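Local coordinates for cerato-platanin-like protein (Moniliophthora perniciosa, PDB 3SUL) that is of unknown function but, as a secreted cerato-platanin with a double-psi beta-barrel fold, probably acts outside the fungal cell, at residues A[23-28]-A[53-58]. Numbering follows the deposited sequence.
Sequences ACSDGP and TGWNSE
Trp55 points the pyrrole edge of its indole at Ser25 and Asp26. CG lies anti to the backbone N (chi1 -178°), which sends the ring out alongside 23-28, and Trp55 NE1 donates to Asp26 OD1 at 3.0 Å. That oxygen sits near the indole plane and is met nearly along its C-O axis, with the carboxylate turned 80° from the ring; Ser25 OG also donates to Asp26 OD1, over 3.3 Å and from above the carboxylate plane. Two donors thus grip one oxygen and would probably favour its charged form.

The tight part is Ala23 and Gly27 against Gly54 and Asn56, where a type II turn runs from Gly54 to Ser57. Ala23 CB rests on the Gly54 carbonyl carbon at 3.7 Å, and Ala23 O takes a weak bond from Asn56 N. A water bridges here, donating to Ala23 O and to Asp26 O (2.6 Å) and lying over one indole face, toward the rim. Asn56 OD1 packs 3.4 Å from Gly27 C and accepts from Asn29 N; a beta carbon on Gly27 would run into Trp55 CZ2 and Asn56 OD1. An alanine at Asn56 would probably leave Asn29 N without this acceptor and open a gap beside Pro28.

Toward solvent lie the Trp55 ring, Asp26 and the Pro28 ring, whose CD meets Asn56 ND2 at 3.7 Å, the two side chains crossing at about a right angle.

The whole is a surface contact between two loops of the barrel, the first between strands 4-8 and 45-49, the second between strands 45-49 and 63-68. Beneath it, the Cys24-Cys60 disulfide ties the first loop to the chain just beyond 53-58, and Cys24 pairs through its backbone with Val80, at the end of strand 73-80.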
ATOM      1  N   ALA A  23      -4.600  -9.496  -5.454  1.00 15.28           N
ATOM      2  CA  ALA A  23      -4.488 -10.743  -4.744  1.00 16.02           C
ATOM      3  C   ALA A  23      -5.411 -10.681  -3.608  1.00 15.26           C
ATOM      4  O   ALA A  23      -5.976 -11.690  -3.246  1.00 17.24           O
ATOM      5  CB  ALA A  23      -3.053 -10.957  -4.180  1.00 16.98           C
ATOM      6  N   CYS A  24      -5.631  -9.467  -3.054  1.00 15.31           N
ATOM      7  CA  CYS A  24      -6.417  -9.414  -1.859  1.00 14.25           C
ATOM      8  C   CYS A  24      -7.874  -9.117  -2.165  1.00 15.96           C
ATOM      9  O   CYS A  24      -8.435  -8.157  -1.713  1.00 15.79           O
ATOM     10  CB  CYS A  24      -5.880  -8.378  -0.911  1.00 13.94           C
ATOM     11  SG  CYS A  24      -4.176  -8.779  -0.433  1.00 19.25           S
ATOM     12  N   SER A  25      -8.477 -10.046  -2.868  1.00 14.41           N
ATOM     13  CA  SER A  25      -9.809  -9.861  -3.432  1.00 13.05           C
ATOM     14  C   SER A  25     -10.785 -10.464  -2.476  1.00 13.87           C
ATOM     15  O   SER A  25     -11.151  -9.871  -1.430  1.00 13.43           O
ATOM     16  CB  SER A  25      -9.811 -10.502  -4.805  1.00 13.75           C
ATOM     17  OG  SER A  25      -9.381 -11.894  -4.710  1.00 14.29           O
ATOM     18  N   ASP A  26     -11.259 -11.667  -2.770  1.00 12.80           N
ATOM     19  CA  ASP A  26     -12.161 -12.356  -1.879  1.00 13.35           C
ATOM     20  C   ASP A  26     -11.398 -13.361  -0.998  1.00 13.77           C
ATOM     21  O   ASP A  26     -10.182 -13.187  -0.805  1.00 14.66           O
ATOM     22  CB  ASP A  26     -13.327 -12.997  -2.646  1.00 14.71           C
ATOM     23  CG  ASP A  26     -12.859 -13.951  -3.702  1.00 18.42           C
ATOM     24  OD1 ASP A  26     -11.640 -14.074  -3.849  1.00 14.29           O
ATOM     25  OD2 ASP A  26     -13.727 -14.506  -4.373  1.00 23.58           O
ATOM     26  N   GLY A  27     -12.130 -14.282  -0.407  1.00 14.99           N
ATOM     27  CA  GLY A  27     -11.518 -15.158   0.630  1.00 16.34           C
ATOM     28  C   GLY A  27     -11.483 -14.389   1.935  1.00 17.39           C
ATOM     29  O   GLY A  27     -11.613 -13.116   1.961  1.00 17.47           O
ATOM     30  N   PRO A  28     -11.198 -15.094   3.022  1.00 17.99           N
ATOM     31  CA  PRO A  28     -11.271 -14.410   4.346  1.00 18.80           C
ATOM     32  C   PRO A  28     -10.324 -13.224   4.547  1.00 18.75           C
ATOM     33  O   PRO A  28     -10.676 -12.242   5.233  1.00 21.16           O
ATOM     34  CB  PRO A  28     -10.980 -15.560   5.329  1.00 19.50           C
ATOM     35  CG  PRO A  28     -11.520 -16.764   4.656  1.00 19.93           C
ATOM     36  CD  PRO A  28     -11.164 -16.568   3.129  1.00 18.92           C
ATOM     37  N   THR A  53       2.101 -12.522  -1.200  1.00 21.72           N
ATOM     38  CA  THR A  53       2.697 -13.434  -2.213  1.00 22.34           C
ATOM     39  C   THR A  53       1.683 -13.977  -3.150  1.00 22.32           C
ATOM     40  O   THR A  53       2.026 -14.360  -4.264  1.00 22.13           O
ATOM     41  CB  THR A  53       3.575 -14.643  -1.585  1.00 23.39           C
ATOM     42  OG1 THR A  53       2.807 -15.523  -0.763  1.00 27.81           O
ATOM     43  CG2 THR A  53       4.716 -14.084  -0.762  1.00 27.31           C
ATOM     44  N   GLY A  54       0.425 -14.029  -2.705  1.00 21.03           N
ATOM     45  CA  GLY A  54      -0.646 -14.419  -3.594  1.00 19.73           C
ATOM     46  C   GLY A  54      -2.020 -14.241  -2.964  1.00 18.78           C
ATOM     47  O   GLY A  54      -2.175 -13.691  -1.846  1.00 18.94           O
ATOM     48  N   TRP A  55      -3.006 -14.697  -3.710  1.00 16.40           N
ATOM     49  CA  TRP A  55      -4.386 -14.634  -3.327  1.00 17.15           C
ATOM     50  C   TRP A  55      -4.643 -15.075  -1.902  1.00 16.82           C
ATOM     51  O   TRP A  55      -4.123 -16.112  -1.440  1.00 17.33           O
ATOM     52  CB  TRP A  55      -5.249 -15.428  -4.322  1.00 16.24           C
ATOM     53  CG  TRP A  55      -6.668 -15.336  -3.973  1.00 17.53           C
ATOM     54  CD1 TRP A  55      -7.518 -14.297  -4.272  1.00 15.64           C
ATOM     55  CD2 TRP A  55      -7.386 -16.249  -3.159  1.00 14.52           C
ATOM     56  NE1 TRP A  55      -8.727 -14.569  -3.741  1.00 16.19           N
ATOM     57  CE2 TRP A  55      -8.677 -15.751  -3.036  1.00 16.20           C
ATOM     58  CE3 TRP A  55      -7.063 -17.493  -2.552  1.00 19.20           C
ATOM     59  CZ2 TRP A  55      -9.646 -16.405  -2.301  1.00 12.19           C
ATOM     60  CZ3 TRP A  55      -8.032 -18.162  -1.804  1.00 14.29           C
ATOM     61  CH2 TRP A  55      -9.327 -17.604  -1.684  1.00 18.11           C
ATOM     62  N   ASN A  56      -5.428 -14.269  -1.167  1.00 16.28           N
ATOM     63  CA  ASN A  56      -5.850 -14.607   0.186  1.00 15.81           C
ATOM     64  C   ASN A  56      -4.718 -14.702   1.233  1.00 14.48           C
ATOM     65  O   ASN A  56      -4.914 -15.332   2.284  1.00 17.05           O
ATOM     66  CB  ASN A  56      -6.905 -15.737   0.257  1.00 14.62           C
ATOM     67  CG  ASN A  56      -7.604 -15.780   1.540  1.00 20.89           C
ATOM     68  OD1 ASN A  56      -8.147 -14.746   2.033  1.00 24.45           O
ATOM     69  ND2 ASN A  56      -7.654 -16.952   2.119  1.00 20.67           N
ATOM     70  N   SER A  57      -3.623 -14.030   0.913  1.00 19.42           N
ATOM     71  CA  SER A  57      -2.428 -13.836   1.784  1.00 19.29           C
ATOM     72  C   SER A  57      -2.895 -13.435   3.149  1.00 21.72           C
ATOM     73  O   SER A  57      -3.791 -12.580   3.316  1.00 19.48           O
ATOM     74  CB  SER A  57      -1.454 -12.862   1.164  1.00 22.21           C
ATOM     75  OG  SER A  57      -0.389 -12.604   2.074  1.00 20.72           O
ATOM     76  N   GLU A  58      -2.367 -14.121   4.158  1.00 22.06           N
ATOM     77  CA  GLU A  58      -2.648 -13.740   5.504  1.00 24.90           C
ATOM     78  C   GLU A  58      -2.198 -12.287   5.793  1.00 22.76           C
ATOM     79  O   GLU A  58      -2.679 -11.662   6.751  1.00 24.34           O
ATOM     80  CB  GLU A  58      -2.003 -14.760   6.435  1.00 25.78           C
ATOM     81  CG  GLU A  58      -2.766 -14.929   7.775  1.00 31.20           C
ATOM     82  CD  GLU A  58      -4.070 -15.749   7.763  1.00 36.63           C
ATOM     83  OE1 GLU A  58      -4.413 -16.466   6.777  1.00 33.21           O
ATOM     84  OE2 GLU A  58      -4.800 -15.608   8.793  1.00 42.68           O
TER
HETATM   85  O   HOH W   1      -7.663 -12.560  -1.121  1.00 19.19           O